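Local coordinates for transcriptional regulator, LacI family protein (Rhodococcus jostii, PDB 3K9C) that probably binds cis-regulatory DNA to control transcription, with a two-lobed core built like a periplasmic binding protein, at residues 15-20 and 42-47; 31-36 and 242-247; 126-131 and 182-187. One frame throughout, in Å; residues are numbered along the deposited sequence.

Interaction 1: residues 15-20 and 42-47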
ATOM      1  N   LEU B  15     -10.878 -20.708  -2.047  1.00 33.69           N
ATOM      2  CA  LEU B  15     -11.802 -19.594  -1.914  1.00 30.59           C
ATOM      3  C   LEU B  15     -11.177 -18.464  -2.738  1.00 28.11           C
ATOM      4  O   LEU B  15     -10.010 -18.110  -2.544  1.00 26.85           O
ATOM      5  CB  LEU B  15     -11.955 -19.157  -0.460  1.00 29.28           C
ATOM      6  CG  LEU B  15     -12.890 -20.004   0.408  1.00 30.44           C
ATOM      7  CD1 LEU B  15     -13.149 -19.268   1.721  1.00 29.47           C
ATOM      8  CD2 LEU B  15     -14.203 -20.239  -0.324  1.00 26.89           C
ATOM      9  N   GLY B  16     -11.948 -17.925  -3.672  1.00 25.23           N
ATOM     10  CA  GLY B  16     -11.440 -16.858  -4.509  1.00 23.67           C
ATOM     11  C   GLY B  16     -11.628 -15.500  -3.873  1.00 22.12           C
ATOM     12  O   GLY B  16     -12.680 -15.212  -3.308  1.00 23.06           O
ATOM     13  N   VAL B  17     -10.604 -14.659  -3.959  1.00 21.85           N
ATOM     14  CA  VAL B  17     -10.694 -13.317  -3.386  1.00 20.18           C
ATOM     15  C   VAL B  17     -10.244 -12.237  -4.374  1.00 18.66           C
ATOM     16  O   VAL B  17      -9.094 -12.220  -4.800  1.00 19.79           O
ATOM     17  CB  VAL B  17      -9.828 -13.201  -2.103  1.00 19.31           C
ATOM     18  CG1 VAL B  17      -9.931 -11.792  -1.524  1.00 14.48           C
ATOM     19  CG2 VAL B  17     -10.272 -14.228  -1.082  1.00 18.90           C
ATOM     20  N   VAL B  18     -11.155 -11.345  -4.747  1.00 19.62           N
ATOM     21  CA  VAL B  18     -10.825 -10.244  -5.654  1.00 18.34           C
ATOM     22  C   VAL B  18     -10.563  -9.008  -4.776  1.00 18.42           C
ATOM     23  O   VAL B  18     -11.368  -8.693  -3.899  1.00 18.25           O
ATOM     24  CB  VAL B  18     -12.000  -9.974  -6.626  1.00 18.55           C
ATOM     25  CG1 VAL B  18     -11.665  -8.833  -7.576  1.00 17.20           C
ATOM     26  CG2 VAL B  18     -12.303 -11.242  -7.432  1.00 20.88           C
ATOM     27  N   PHE B  19      -9.444  -8.316  -4.994  1.00 18.26           N
ATOM     28  CA  PHE B  19      -9.113  -7.132  -4.186  1.00 17.95           C
ATOM     29  C   PHE B  19      -8.280  -6.110  -4.955  1.00 20.33           C
ATOM     30  O   PHE B  19      -7.625  -6.444  -5.944  1.00 20.57           O
ATOM     31  CB  PHE B  19      -8.331  -7.540  -2.930  1.00 16.53           C
ATOM     32  CG  PHE B  19      -6.881  -7.802  -3.188  1.00 19.72           C
ATOM     33  CD1 PHE B  19      -5.913  -6.903  -2.761  1.00 20.29           C
ATOM     34  CD2 PHE B  19      -6.481  -8.938  -3.881  1.00 18.97           C
ATOM     35  CE1 PHE B  19      -4.563  -7.131  -3.021  1.00 20.08           C
ATOM     36  CE2 PHE B  19      -5.143  -9.177  -4.147  1.00 19.84           C
ATOM     37  CZ  PHE B  19      -4.181  -8.274  -3.716  1.00 23.27           C
ATOM     38  N   GLU B  20      -8.296  -4.866  -4.481  1.00 21.23           N
ATOM     39  CA  GLU B  20      -7.540  -3.789  -5.118  1.00 23.12           C
ATOM     40  C   GLU B  20      -6.093  -3.731  -4.650  1.00 22.25           C
ATOM     41  O   GLU B  20      -5.814  -3.492  -3.469  1.00 21.34           O
ATOM     42  CB  GLU B  20      -8.195  -2.436  -4.841  1.00 23.90           C
ATOM     43  CG  GLU B  20      -9.446  -2.168  -5.636  1.00 31.54           C
ATOM     44  CD  GLU B  20     -10.138  -0.887  -5.204  1.00 36.05           C
ATOM     45  OE1 GLU B  20      -9.450   0.151  -5.047  1.00 37.49           O
ATOM     46  OE2 GLU B  20     -11.372  -0.921  -5.027  1.00 39.46           O
ATOM     47  N   TYR B  42      -9.064 -24.005   4.406  1.00 32.44           N
ATOM     48  CA  TYR B  42      -9.192 -23.539   3.031  1.00 32.67           C
ATOM     49  C   TYR B  42      -7.998 -22.722   2.570  1.00 32.26           C
ATOM     50  O   TYR B  42      -7.360 -22.028   3.360  1.00 32.48           O
ATOM     51  CB  TYR B  42     -10.445 -22.682   2.880  1.00 33.28           C
ATOM     52  CG  TYR B  42     -11.700 -23.463   2.637  1.00 35.56           C
ATOM     53  CD1 TYR B  42     -12.239 -23.562   1.356  1.00 37.68           C
ATOM     54  CD2 TYR B  42     -12.358 -24.108   3.686  1.00 37.16           C
ATOM     55  CE1 TYR B  42     -13.405 -24.277   1.121  1.00 37.73           C
ATOM     56  CE2 TYR B  42     -13.528 -24.834   3.459  1.00 38.08           C
ATOM     57  CZ  TYR B  42     -14.043 -24.909   2.174  1.00 39.48           C
ATOM     58  OH  TYR B  42     -15.209 -25.598   1.942  1.00 43.00           O
ATOM     59  N   ASP B  43      -7.699 -22.813   1.281  1.00 30.99           N
ATOM     60  CA  ASP B  43      -6.618 -22.030   0.725  1.00 30.86           C
ATOM     61  C   ASP B  43      -7.274 -20.838   0.044  1.00 29.31           C
ATOM     62  O   ASP B  43      -8.476 -20.835  -0.216  1.00 26.73           O
ATOM     63  CB  ASP B  43      -5.806 -22.834  -0.288  1.00 33.69           C
ATOM     64  CG  ASP B  43      -4.809 -23.764   0.373  1.00 38.63           C
ATOM     65  OD1 ASP B  43      -4.088 -23.315   1.288  1.00 40.22           O
ATOM     66  OD2 ASP B  43      -4.736 -24.943  -0.025  1.00 42.76           O
ATOM     67  N   VAL B  44      -6.485 -19.818  -0.244  1.00 28.55           N
ATOM     68  CA  VAL B  44      -7.038 -18.645  -0.876  1.00 26.05           C
ATOM     69  C   VAL B  44      -6.324 -18.340  -2.165  1.00 26.93           C
ATOM     70  O   VAL B  44      -5.098 -18.422  -2.249  1.00 26.64           O
ATOM     71  CB  VAL B  44      -6.947 -17.414   0.052  1.00 25.41           C
ATOM     72  CG1 VAL B  44      -7.276 -16.146  -0.728  1.00 25.60           C
ATOM     73  CG2 VAL B  44      -7.920 -17.570   1.215  1.00 22.57           C
HETATM   74  N   MSE B  45      -7.108 -18.000  -3.178  1.00 27.76           N
HETATM   75  CA  MSE B  45      -6.549 -17.627  -4.460  1.00 29.48           C
HETATM   76  C   MSE B  45      -6.912 -16.158  -4.676  1.00 25.38           C
HETATM   77  O   MSE B  45      -8.084 -15.812  -4.765  1.00 24.20           O
HETATM   78  CB  MSE B  45      -7.140 -18.481  -5.578  1.00 36.45           C
HETATM   79  CG  MSE B  45      -6.224 -18.593  -6.770  1.00 48.05           C
HETATM   80 SE   MSE B  45      -7.238 -18.663  -8.410  1.00 66.32          SE
HETATM   81  CE  MSE B  45      -6.633 -16.992  -9.202  1.00 59.00           C
ATOM     82  N   LEU B  46      -5.902 -15.303  -4.719  1.00 22.08           N
ATOM     83  CA  LEU B  46      -6.113 -13.880  -4.934  1.00 22.61           C
ATOM     84  C   LEU B  46      -6.113 -13.596  -6.423  1.00 22.43           C
ATOM     85  O   LEU B  46      -5.444 -14.283  -7.191  1.00 21.82           O
ATOM     86  CB  LEU B  46      -4.973 -13.071  -4.329  1.00 22.52           C
ATOM     87  CG  LEU B  46      -4.599 -13.251  -2.868  1.00 22.03           C
ATOM     88  CD1 LEU B  46      -3.270 -12.547  -2.608  1.00 21.12           C
ATOM     89  CD2 LEU B  46      -5.705 -12.704  -2.003  1.00 20.92           C
ATOM     90  N   SER B  47      -6.874 -12.584  -6.814  1.00 21.52           N
ATOM     91  CA  SER B  47      -6.931 -12.118  -8.192  1.00 21.05           C
ATOM     92  C   SER B  47      -6.998 -10.622  -7.964  1.00 21.01           C
ATOM     93  O   SER B  47      -7.970 -10.119  -7.387  1.00 21.17           O
ATOM     94  CB  SER B  47      -8.186 -12.601  -8.906  1.00 21.28           C
ATOM     95  OG  SER B  47      -8.159 -12.184 -10.262  1.00 21.04           O
TER

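Interaction 2: residues 31-36 and 242-247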
ATOM      1  N   GLU B  31      -5.047 -10.100   4.421  1.00 17.70           N
ATOM      2  CA  GLU B  31      -4.221 -10.768   5.414  1.00 20.49           C
ATOM      3  C   GLU B  31      -5.078 -11.588   6.357  1.00 21.34           C
ATOM      4  O   GLU B  31      -4.793 -12.755   6.607  1.00 20.32           O
ATOM      5  CB  GLU B  31      -3.401  -9.760   6.224  1.00 21.25           C
ATOM      6  CG  GLU B  31      -2.653 -10.394   7.395  1.00 22.49           C
ATOM      7  CD  GLU B  31      -1.686  -9.428   8.058  1.00 26.58           C
ATOM      8  OE1 GLU B  31      -1.751  -8.213   7.765  1.00 28.23           O
ATOM      9  OE2 GLU B  31      -0.863  -9.884   8.879  1.00 29.04           O
ATOM     10  N   GLN B  32      -6.131 -10.972   6.883  1.00 21.55           N
ATOM     11  CA  GLN B  32      -7.016 -11.669   7.799  1.00 22.08           C
ATOM     12  C   GLN B  32      -7.838 -12.773   7.123  1.00 22.66           C
ATOM     13  O   GLN B  32      -8.124 -13.801   7.745  1.00 21.62           O
ATOM     14  CB  GLN B  32      -7.920 -10.656   8.515  1.00 23.67           C
ATOM     15  CG  GLN B  32      -7.122  -9.672   9.353  1.00 22.21           C
ATOM     16  CD  GLN B  32      -6.249 -10.379  10.375  1.00 24.77           C
ATOM     17  OE1 GLN B  32      -5.183  -9.890  10.751  1.00 26.72           O
ATOM     18  NE2 GLN B  32      -6.707 -11.530  10.841  1.00 21.91           N
ATOM     19  N   ILE B  33      -8.215 -12.582   5.859  1.00 21.73           N
ATOM     20  CA  ILE B  33      -8.982 -13.611   5.158  1.00 21.28           C
ATOM     21  C   ILE B  33      -8.138 -14.872   5.030  1.00 20.00           C
ATOM     22  O   ILE B  33      -8.628 -15.983   5.235  1.00 20.19           O
ATOM     23  CB  ILE B  33      -9.432 -13.134   3.760  1.00 23.37           C
ATOM     24  CG1 ILE B  33     -10.524 -12.066   3.923  1.00 24.51           C
ATOM     25  CG2 ILE B  33      -9.946 -14.320   2.934  1.00 21.31           C
ATOM     26  CD1 ILE B  33     -10.954 -11.404   2.627  1.00 28.01           C
ATOM     27  N   TYR B  34      -6.866 -14.691   4.694  1.00 20.13           N
ATOM     28  CA  TYR B  34      -5.936 -15.802   4.568  1.00 19.19           C
ATOM     29  C   TYR B  34      -5.931 -16.596   5.873  1.00 20.28           C
ATOM     30  O   TYR B  34      -6.018 -17.824   5.864  1.00 19.04           O
ATOM     31  CB  TYR B  34      -4.521 -15.288   4.320  1.00 19.19           C
ATOM     32  CG  TYR B  34      -4.060 -15.266   2.879  1.00 21.39           C
ATOM     33  CD1 TYR B  34      -3.670 -14.073   2.282  1.00 20.11           C
ATOM     34  CD2 TYR B  34      -3.924 -16.452   2.140  1.00 19.86           C
ATOM     35  CE1 TYR B  34      -3.144 -14.043   0.989  1.00 21.26           C
ATOM     36  CE2 TYR B  34      -3.400 -16.438   0.841  1.00 19.34           C
ATOM     37  CZ  TYR B  34      -3.009 -15.227   0.276  1.00 21.10           C
ATOM     38  OH  TYR B  34      -2.465 -15.178  -0.984  1.00 21.45           O
ATOM     39  N   ALA B  35      -5.823 -15.881   6.991  1.00 19.21           N
ATOM     40  CA  ALA B  35      -5.779 -16.508   8.307  1.00 23.18           C
ATOM     41  C   ALA B  35      -7.081 -17.213   8.671  1.00 24.03           C
ATOM     42  O   ALA B  35      -7.061 -18.348   9.156  1.00 27.86           O
ATOM     43  CB  ALA B  35      -5.416 -15.465   9.374  1.00 20.86           C
ATOM     44  N   ALA B  36      -8.215 -16.559   8.438  1.00 24.18           N
ATOM     45  CA  ALA B  36      -9.508 -17.171   8.746  1.00 24.97           C
ATOM     46  C   ALA B  36      -9.693 -18.419   7.875  1.00 25.59           C
ATOM     47  O   ALA B  36     -10.167 -19.462   8.339  1.00 24.66           O
ATOM     48  CB  ALA B  36     -10.634 -16.178   8.493  1.00 23.23           C
ATOM     49  N   HIS B 242     -12.540  -9.482  12.356  1.00 25.91           N
ATOM     50  CA  HIS B 242     -13.897 -10.020  12.459  1.00 28.28           C
ATOM     51  C   HIS B 242     -14.628  -9.971  11.117  1.00 27.31           C
ATOM     52  O   HIS B 242     -15.436 -10.845  10.806  1.00 27.70           O
ATOM     53  CB  HIS B 242     -14.706  -9.254  13.508  1.00 32.07           C
ATOM     54  CG  HIS B 242     -16.071  -9.825  13.749  1.00 39.22           C
ATOM     55  ND1 HIS B 242     -17.000  -9.218  14.568  1.00 42.06           N
ATOM     56  CD2 HIS B 242     -16.662 -10.953  13.286  1.00 40.84           C
ATOM     57  CE1 HIS B 242     -18.102  -9.947  14.597  1.00 43.54           C
ATOM     58  NE2 HIS B 242     -17.923 -11.005  13.827  1.00 41.85           N
HETATM   59  N   MSE B 243     -14.352  -8.946  10.321  1.00 26.35           N
HETATM   60  CA  MSE B 243     -14.986  -8.834   9.021  1.00 26.01           C
HETATM   61  C   MSE B 243     -14.481  -9.960   8.108  1.00 23.64           C
HETATM   62  O   MSE B 243     -15.255 -10.559   7.366  1.00 23.25           O
HETATM   63  CB  MSE B 243     -14.686  -7.467   8.405  1.00 28.91           C
HETATM   64  CG  MSE B 243     -15.586  -7.117   7.235  1.00 34.31           C
HETATM   65 SE   MSE B 243     -15.312  -5.272   6.686  1.00 42.45          SE
HETATM   66  CE  MSE B 243     -16.374  -4.459   8.077  1.00 38.15           C
ATOM     67  N   ALA B 244     -13.185 -10.253   8.179  1.00 23.11           N
ATOM     68  CA  ALA B 244     -12.592 -11.313   7.363  1.00 23.17           C
ATOM     69  C   ALA B 244     -13.149 -12.686   7.746  1.00 24.30           C
ATOM     70  O   ALA B 244     -13.481 -13.493   6.876  1.00 22.53           O
ATOM     71  CB  ALA B 244     -11.078 -11.310   7.519  1.00 23.19           C
ATOM     72  N   GLU B 245     -13.244 -12.955   9.049  1.00 26.32           N
ATOM     73  CA  GLU B 245     -13.763 -14.237   9.523  1.00 28.05           C
ATOM     74  C   GLU B 245     -15.215 -14.413   9.105  1.00 26.17           C
ATOM     75  O   GLU B 245     -15.628 -15.505   8.722  1.00 26.75           O
ATOM     76  CB  GLU B 245     -13.674 -14.335  11.054  1.00 31.98           C
ATOM     77  CG  GLU B 245     -12.284 -14.203  11.629  1.00 39.92           C
ATOM     78  CD  GLU B 245     -12.196 -14.737  13.053  1.00 44.63           C
ATOM     79  OE1 GLU B 245     -12.363 -15.964  13.234  1.00 46.66           O
ATOM     80  OE2 GLU B 245     -11.961 -13.938  13.988  1.00 47.56           O
ATOM     81  N   ALA B 246     -15.986 -13.333   9.191  1.00 25.67           N
ATOM     82  CA  ALA B 246     -17.397 -13.354   8.828  1.00 25.62           C
ATOM     83  C   ALA B 246     -17.575 -13.589   7.330  1.00 27.32           C
ATOM     84  O   ALA B 246     -18.482 -14.313   6.906  1.00 28.37           O
ATOM     85  CB  ALA B 246     -18.053 -12.054   9.234  1.00 24.83           C
ATOM     86  N   ALA B 247     -16.709 -12.977   6.526  1.00 24.91           N
ATOM     87  CA  ALA B 247     -16.785 -13.145   5.085  1.00 24.08           C
ATOM     88  C   ALA B 247     -16.493 -14.605   4.719  1.00 25.11           C
ATOM     89  O   ALA B 247     -17.196 -15.195   3.889  1.00 24.53           O
ATOM     90  CB  ALA B 247     -15.792 -12.209   4.397  1.00 22.48           C
TER

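Interaction 3: residues 126-131 and 182-187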
ATOM      1  N   HIS B 126     -16.602  20.881  18.662  1.00 25.68           N
ATOM      2  CA  HIS B 126     -16.608  21.310  17.265  1.00 25.62           C
ATOM      3  C   HIS B 126     -18.020  21.516  16.717  1.00 26.36           C
ATOM      4  O   HIS B 126     -18.933  20.746  17.021  1.00 27.73           O
ATOM      5  CB  HIS B 126     -15.857  20.279  16.405  1.00 23.95           C
ATOM      6  CG  HIS B 126     -14.394  20.179  16.717  1.00 22.57           C
ATOM      7  ND1 HIS B 126     -13.472  21.102  16.270  1.00 19.82           N
ATOM      8  CD2 HIS B 126     -13.700  19.282  17.455  1.00 23.08           C
ATOM      9  CE1 HIS B 126     -12.273  20.774  16.716  1.00 21.38           C
ATOM     10  NE2 HIS B 126     -12.381  19.675  17.438  1.00 21.00           N
ATOM     11  N   ARG B 127     -18.195  22.555  15.906  1.00 26.73           N
ATOM     12  CA  ARG B 127     -19.493  22.848  15.304  1.00 28.12           C
ATOM     13  C   ARG B 127     -19.385  23.031  13.787  1.00 26.82           C
ATOM     14  O   ARG B 127     -20.287  22.629  13.046  1.00 26.46           O
ATOM     15  CB  ARG B 127     -20.106  24.091  15.961  1.00 32.39           C
ATOM     16  CG  ARG B 127     -20.331  23.919  17.460  1.00 36.53           C
ATOM     17  CD  ARG B 127     -21.019  25.122  18.076  1.00 43.52           C
ATOM     18  NE  ARG B 127     -22.373  25.296  17.558  1.00 48.48           N
ATOM     19  CZ  ARG B 127     -23.257  26.149  18.060  1.00 50.40           C
ATOM     20  NH1 ARG B 127     -22.931  26.908  19.098  1.00 52.56           N
ATOM     21  NH2 ARG B 127     -24.467  26.245  17.524  1.00 52.47           N
ATOM     22  N   ASN B 128     -18.300  23.647  13.323  1.00 23.86           N
ATOM     23  CA  ASN B 128     -18.094  23.817  11.885  1.00 25.69           C
ATOM     24  C   ASN B 128     -17.313  22.583  11.483  1.00 23.57           C
ATOM     25  O   ASN B 128     -16.084  22.577  11.519  1.00 24.00           O
ATOM     26  CB  ASN B 128     -17.262  25.058  11.575  1.00 27.26           C
ATOM     27  CG  ASN B 128     -17.979  26.335  11.929  1.00 32.83           C
ATOM     28  OD1 ASN B 128     -17.646  26.995  12.911  1.00 35.49           O
ATOM     29  ND2 ASN B 128     -18.984  26.687  11.134  1.00 36.48           N
ATOM     30  N   ILE B 129     -18.036  21.536  11.116  1.00 22.34           N
ATOM     31  CA  ILE B 129     -17.412  20.284  10.751  1.00 21.39           C
ATOM     32  C   ILE B 129     -17.626  19.936   9.294  1.00 21.58           C
ATOM     33  O   ILE B 129     -18.738  20.056   8.765  1.00 20.95           O
ATOM     34  CB  ILE B 129     -17.945  19.162  11.645  1.00 21.08           C
ATOM     35  CG1 ILE B 129     -17.736  19.557  13.115  1.00 21.39           C
ATOM     36  CG2 ILE B 129     -17.241  17.846  11.320  1.00 20.56           C
ATOM     37  CD1 ILE B 129     -18.479  18.691  14.110  1.00 21.21           C
ATOM     38  N   ALA B 130     -16.547  19.497   8.652  1.00 19.21           N
ATOM     39  CA  ALA B 130     -16.596  19.144   7.250  1.00 18.83           C
ATOM     40  C   ALA B 130     -16.342  17.672   6.983  1.00 19.48           C
ATOM     41  O   ALA B 130     -15.675  16.971   7.755  1.00 19.26           O
ATOM     42  CB  ALA B 130     -15.595  19.985   6.474  1.00 17.71           C
ATOM     43  N   HIS B 131     -16.894  17.202   5.874  1.00 17.81           N
ATOM     44  CA  HIS B 131     -16.709  15.829   5.461  1.00 17.66           C
ATOM     45  C   HIS B 131     -16.234  15.835   4.017  1.00 18.08           C
ATOM     46  O   HIS B 131     -16.796  16.543   3.173  1.00 17.73           O
ATOM     47  CB  HIS B 131     -18.027  15.044   5.587  1.00 15.93           C
ATOM     48  CG  HIS B 131     -17.965  13.659   5.019  1.00 13.48           C
ATOM     49  ND1 HIS B 131     -17.053  12.717   5.449  1.00 15.89           N
ATOM     50  CD2 HIS B 131     -18.688  13.066   4.042  1.00 13.94           C
ATOM     51  CE1 HIS B 131     -17.219  11.603   4.759  1.00 15.55           C
ATOM     52  NE2 HIS B 131     -18.207  11.787   3.900  1.00 14.18           N
HETATM   53  N   MSE B 182     -12.714  28.422   2.045  1.00 47.07           N
HETATM   54  CA  MSE B 182     -14.050  28.853   2.450  1.00 49.84           C
HETATM   55  C   MSE B 182     -14.141  30.089   3.335  1.00 49.44           C
HETATM   56  O   MSE B 182     -13.205  30.424   4.063  1.00 49.28           O
HETATM   57  CB  MSE B 182     -14.776  27.722   3.160  1.00 53.39           C
HETATM   58  CG  MSE B 182     -15.087  26.542   2.282  1.00 58.41           C
HETATM   59 SE   MSE B 182     -16.345  25.437   3.194  1.00 67.89          SE
HETATM   60  CE  MSE B 182     -17.931  25.950   2.207  1.00 61.65           C
ATOM     61  N   PRO B 183     -15.295  30.778   3.286  1.00 48.93           N
ATOM     62  CA  PRO B 183     -15.537  31.983   4.082  1.00 48.19           C
ATOM     63  C   PRO B 183     -15.330  31.635   5.551  1.00 47.65           C
ATOM     64  O   PRO B 183     -14.717  32.392   6.302  1.00 47.33           O
ATOM     65  CB  PRO B 183     -16.994  32.315   3.768  1.00 48.80           C
ATOM     66  CG  PRO B 183     -17.152  31.818   2.363  1.00 49.86           C
ATOM     67  CD  PRO B 183     -16.454  30.487   2.422  1.00 49.61           C
ATOM     68  N   THR B 184     -15.844  30.474   5.943  1.00 45.76           N
ATOM     69  CA  THR B 184     -15.712  29.994   7.311  1.00 44.54           C
ATOM     70  C   THR B 184     -15.167  28.570   7.279  1.00 42.27           C
ATOM     71  O   THR B 184     -15.932  27.606   7.214  1.00 41.38           O
ATOM     72  CB  THR B 184     -17.063  29.979   8.038  1.00 45.08           C
ATOM     73  OG1 THR B 184     -17.698  31.258   7.899  1.00 48.44           O
ATOM     74  CG2 THR B 184     -16.863  29.682   9.516  1.00 45.00           C
ATOM     75  N   PRO B 185     -13.833  28.422   7.293  1.00 40.02           N
ATOM     76  CA  PRO B 185     -13.205  27.096   7.267  1.00 37.96           C
ATOM     77  C   PRO B 185     -13.645  26.278   8.475  1.00 35.43           C
ATOM     78  O   PRO B 185     -13.944  26.832   9.532  1.00 35.95           O
ATOM     79  CB  PRO B 185     -11.715  27.421   7.300  1.00 38.37           C
ATOM     80  CG  PRO B 185     -11.650  28.746   6.584  1.00 39.91           C
ATOM     81  CD  PRO B 185     -12.817  29.484   7.199  1.00 38.51           C
ATOM     82  N   PRO B 186     -13.693  24.945   8.335  1.00 31.57           N
ATOM     83  CA  PRO B 186     -14.112  24.094   9.452  1.00 30.07           C
ATOM     84  C   PRO B 186     -12.974  23.859  10.437  1.00 28.03           C
ATOM     85  O   PRO B 186     -11.811  23.953  10.070  1.00 28.44           O
ATOM     86  CB  PRO B 186     -14.548  22.813   8.752  1.00 29.87           C
ATOM     87  CG  PRO B 186     -13.546  22.716   7.639  1.00 30.41           C
ATOM     88  CD  PRO B 186     -13.468  24.145   7.117  1.00 31.15           C
ATOM     89  N   THR B 187     -13.313  23.561  11.687  1.00 27.21           N
ATOM     90  CA  THR B 187     -12.291  23.302  12.702  1.00 25.88           C
ATOM     91  C   THR B 187     -12.050  21.798  12.843  1.00 25.17           C
ATOM     92  O   THR B 187     -11.166  21.368  13.573  1.00 24.31           O
ATOM     93  CB  THR B 187     -12.695  23.856  14.086  1.00 25.16           C
ATOM     94  OG1 THR B 187     -13.855  23.162  14.553  1.00 24.73           O
ATOM     95  CG2 THR B 187     -12.980  25.347  14.014  1.00 22.84           C
TER
HETATM   96  O   HOH W   1     -16.408  24.272  15.081  1.00 24.06           O

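Interaction 1: residues 15-20 and 42-47
Val-17 and Val-44 meet methyl to methyl, CG2 of Val-17 lying 3.6 Å from CG1 of Val-44. Leu-15 brings its CG to 3.7 Å from CD1 of Tyr-42, approaching the ring obliquely. At the C-terminal end the ring of Phe-19 meets Leu-46 obliquely, with CE2 at 3.9 Å from Leu-46 CB; a chi1 of 79° sets CG of the phenylalanine between the backbone N and the carbonyl carbon. Beta-branched valines suit these extended residues.

The parallel backbone ladder holds the side chains in place. Leu-15 N donates to Asp-43 O, Met-45 N to Leu-15 O at 3.0 Å (171°), Val-17 N to Met-45 O at 2.9 Å, and Ser-47 N to Val-17 O; the last rung, Phe-19 N to Ser-47 O, is weak at 3.3 Å. Gly-16 and Val-18 turn their backbone bonds to strand 67-73 instead.

Asp-43 forms a salt bridge with Arg-64 of the second subunit. The two strands and helix 24-39 form a beta-alpha-beta crossover: that helix covers Val-44 and Leu-46 through Tyr-34, while helix 55-63 packs on the other face against Val-18, Met-45 and Ser-47, whose OG bonds to Ala-58 O.

Interaction 2: residues 31-36 and 242-247
Helices 24-39 and 240-255 lie side by side on one face of the sheet that contains strands 13-20 and 42-49, and Ala-244 of the second helix meets Gln-32 and Ile-33 of the first. Its CB is 3.4 Å from Gln-32 CB, a tight approach, and 3.5 Å from the backbone N of Ile-33. The same methyl also touches CG1 of Ile-33 at 3.7 Å; that branch is anti to the carbonyl carbon (chi1 -71°), on the side of its own backbone N. One turn further along, Ala-36 CB rests 3.8 Å from Glu-245 CA and 4.1 Å from Glu-245 CG.

The segment axes come within 8.1 Å and cross at -50°, a value consistent with ridges-into-grooves packing in which residues four apart, such as Gln-32 and Ala-36, form the ridge. Alanine suits this crossing because a single methyl lets the backbones come close, CA of Ile-33 being 4.8 Å from CA of Ala-244. Val-248 continues the apolar seam against Ile-33 and Ala-36.

At the margin the carboxylate of Glu-245 forms a salt bridge through OE1 with Arg-39, near the end of helix 24-39. The side chains of Met-243 and Ala-247 touch strand 91-94, whereas Tyr-34 points away from helix 240-255 and bonds through OH to Ala-48 N of the second subunit.

Interaction 3: residues 126-131 and 182-187
His-126 presents the edge of its ring to Thr-187: ND1 and the threonine OG1 are 2.7 Å apart in a nearly straight hydrogen bond (171°), OG1 lying close to the ring plane. Thr-187 can make this contact because a chi1 of 64° stands OG1 between its backbone N and carbonyl carbon. The other ring nitrogen, NE2, bonds to Gly-276 O, so the imidazole is held at both nitrogens.

Next in sequence, the backbone of Arg-127 joins in through a water, which accepts from Arg-127 N at 2.6 Å and lies 2.8 Å from Thr-187 OG1. Asn-128 is the centre of an inverse gamma turn, and its O receives Thr-187 N at 2.9 Å, nearly along the C=O axis. Pro-186 CB packs on that same oxygen at 3.2 Å, while the asparagine ND2 lies 4.0 Å from Thr-184 CG2, the two side chains crossing at about a right angle. Ile-129 turns away from the loop, and its side chain touches Leu-121 and Phe-147. Ala-130 turns back, its CB 3.6 Å from CG of Pro-186; a small methyl suits the close approach of the puckered proline ring. The backbone of Ala-130 pairs with Ala-188 and Val-190.

Chemically, the loop divides its work: Pro-186, with no N-H, contributes apolar contact, and Thr-187, through N and OG1, supplies the hydrogen bonds that tie it to residues 126-128, which lead into strand 129-133.

How the interactions relate
Interactions 1 and 2 are neighbours in one lobe, their centres 11 Å apart, and helix 24-39 links them: Ile-33 CG2 lies 4.0 Å from Val-17 CG2. Both also touch the second subunit. Interaction 3 belongs to the other lobe, with its own parallel sheet, which includes strand 129-133; its centre is 42 Å from that of interaction 1 and 37 Å from that of interaction 2. Along the chain, 126-131 and 182-187 both fall between the two halves of interaction 2. The chain thus leaves the first lobe, builds the second, returns with strand 235-237 and helix 240-255, and finally crosses back to the second lobe, as in periplasmic-binding-protein folds, whose lobes are each made of discontinuous sequence.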